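Local atomic coordinates of cyclic nucleotide-binding protein (Ruegeria pomeroyi, PDB entry 3FX3), a protein that probably acts as a DNA-binding transcription regulator of the Crp type, with a cyclic nucleotide-binding domain joined to a helix-turn-helix domain. Residues Ala151-Gln156 with Tyr225-Pro230. Numbering follows the deposited sequence.
Sequences AQTGAQ and YAESDP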
loop_
_atom_site.group_PDB
_atom_site.type_symbol
_atom_site.label_atom_id
_atom_site.label_comp_id
_atom_site.label_asym_id
_atom_site.label_seq_id
_atom_site.Cartn_x
_atom_site.Cartn_y
_atom_site.Cartn_z
ATOM N N ALA B 151 11.875 -5.550 -10.866
ATOM C CA ALA B 151 12.714 -6.350 -11.767
ATOM C C ALA B 151 12.597 -7.865 -11.528
ATOM O O ALA B 151 13.054 -8.650 -12.347
ATOM C CB ALA B 151 14.184 -5.909 -11.625
ATOM N N GLN B 152 12.016 -8.288 -10.412
ATOM C CA GLN B 152 11.891 -9.719 -10.131
ATOM C C GLN B 152 11.146 -10.501 -11.230
ATOM O O GLN B 152 10.146 -10.034 -11.761
ATOM C CB GLN B 152 11.226 -9.951 -8.765
ATOM C CG GLN B 152 12.206 -9.711 -7.616
ATOM C CD GLN B 152 11.599 -9.930 -6.226
ATOM O OE1 GLN B 152 10.416 -9.624 -5.972
ATOM N NE2 GLN B 152 12.417 -10.452 -5.311
ATOM N N THR B 153 11.664 -11.683 -11.571
ATOM C CA THR B 153 10.969 -12.589 -12.487
ATOM C C THR B 153 9.795 -13.310 -11.803
ATOM O O THR B 153 9.666 -13.308 -10.568
ATOM C CB THR B 153 11.906 -13.701 -13.027
ATOM O OG1 THR B 153 12.240 -14.595 -11.952
ATOM C CG2 THR B 153 13.177 -13.092 -13.678
ATOM N N GLY B 154 8.949 -13.951 -12.608
ATOM C CA GLY B 154 7.876 -14.757 -12.057
ATOM C C GLY B 154 8.331 -15.700 -10.950
ATOM O O GLY B 154 7.731 -15.742 -9.870
ATOM N N ALA B 155 9.369 -16.487 -11.223
ATOM C CA ALA B 155 9.855 -17.442 -10.240
ATOM C C ALA B 155 10.251 -16.706 -8.970
ATOM O O ALA B 155 9.966 -17.180 -7.855
ATOM C CB ALA B 155 11.057 -18.267 -10.801
ATOM N N GLN B 156 10.910 -15.553 -9.131
ATOM C CA GLN B 156 11.371 -14.775 -7.984
ATOM C C GLN B 156 10.197 -14.282 -7.160
ATOM O O GLN B 156 10.254 -14.276 -5.932
ATOM C CB GLN B 156 12.261 -13.595 -8.414
ATOM C CG GLN B 156 13.656 -14.049 -8.850
ATOM C CD GLN B 156 14.533 -12.921 -9.332
ATOM O OE1 GLN B 156 14.154 -12.170 -10.224
ATOM N NE2 GLN B 156 15.730 -12.810 -8.757
ATOM N N TYR B 225 17.912 -16.861 -4.140
ATOM C CA TYR B 225 17.221 -16.907 -5.420
ATOM C C TYR B 225 16.415 -15.632 -5.629
ATOM O O TYR B 225 16.522 -14.988 -6.666
ATOM C CB TYR B 225 16.286 -18.128 -5.511
ATOM C CG TYR B 225 15.762 -18.340 -6.912
ATOM C CD1 TYR B 225 14.644 -17.664 -7.377
ATOM C CD2 TYR B 225 16.423 -19.171 -7.785
ATOM C CE1 TYR B 225 14.182 -17.836 -8.677
ATOM C CE2 TYR B 225 15.968 -19.362 -9.082
ATOM C CZ TYR B 225 14.851 -18.693 -9.525
ATOM O OH TYR B 225 14.430 -18.901 -10.817
ATOM N N ALA B 226 15.613 -15.271 -4.632
ATOM C CA ALA B 226 14.723 -14.111 -4.734
ATOM C C ALA B 226 15.488 -12.804 -4.960
ATOM O O ALA B 226 15.090 -11.982 -5.793
ATOM C CB ALA B 226 13.857 -13.988 -3.477
ATOM N N GLU B 227 16.575 -12.629 -4.202
ATOM C CA GLU B 227 17.383 -11.399 -4.232
ATOM C C GLU B 227 18.397 -11.333 -5.354
ATOM O O GLU B 227 18.864 -10.238 -5.665
ATOM C CB GLU B 227 18.119 -11.202 -2.909
ATOM C CG GLU B 227 17.221 -10.685 -1.809
ATOM C CD GLU B 227 17.831 -10.811 -0.427
ATOM O OE1 GLU B 227 19.046 -11.119 -0.312
ATOM O OE2 GLU B 227 17.076 -10.600 0.550
ATOM N N SER B 228 18.751 -12.478 -5.945
ATOM C CA SER B 228 19.752 -12.504 -7.022
ATOM C C SER B 228 19.328 -11.612 -8.189
ATOM O O SER B 228 18.131 -11.400 -8.408
ATOM C CB SER B 228 20.006 -13.931 -7.522
ATOM O OG SER B 228 18.942 -14.394 -8.337
ATOM N N ASP B 229 20.313 -11.082 -8.919
ATOM C CA ASP B 229 20.053 -10.192 -10.054
ATOM C C ASP B 229 19.181 -10.927 -11.077
ATOM O O ASP B 229 19.622 -11.955 -11.627
ATOM C CB ASP B 229 21.358 -9.741 -10.710
ATOM C CG ASP B 229 21.124 -8.937 -11.976
ATOM O OD1 ASP B 229 20.334 -7.976 -11.936
ATOM O OD2 ASP B 229 21.725 -9.274 -13.017
ATOM N N PRO B 230 17.938 -10.422 -11.320
ATOM C CA PRO B 230 17.013 -11.086 -12.255
ATOM C C PRO B 230 17.640 -11.426 -13.613
ATOM O O PRO B 230 17.313 -12.475 -14.181
ATOM C CB PRO B 230 15.862 -10.076 -12.400
ATOM C CG PRO B 230 15.855 -9.330 -11.093
ATOM C CD PRO B 230 17.309 -9.240 -10.682
HETATM O O HOH W 1 13.827 -16.807 -12.304
#
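The extended side chain of Q156 lies over the C-terminal end of helix 219-227, its CG 3.8 Å from CE1 of Y225. Q156 NE2 donates to Y225 O (3.1 Å), in the last turn of that helix, and to S228 O (2.8 Å), just beyond it, while Q156 OE1 accepts from the backbone N of T153 (2.9 Å). Because Q156 N in turn donates to T153 OG1 (3.3 Å), the two residues form a capping box, and one glutamine thus joins the start of helix 154-165 to the end of helix 219-227. Q152 NE2 donates to A226 O (3.1 Å), although its strongest polar partner is E160 OE1, also hydrogen-bonded. A water oxygen lies 2.7 Å from T153 OG1 and 2.6 Å from Y225 OH, bridging them, whereas A151 CB packs on P230 CG (3.8 Å). In the Crp-like helix-turn-helix part of the chain, the contact sets the first helix, 154-165, against the last, 219-227; A226 rests on A159 and L163, and Y225 reaches R201 and L202 of helix 192-203.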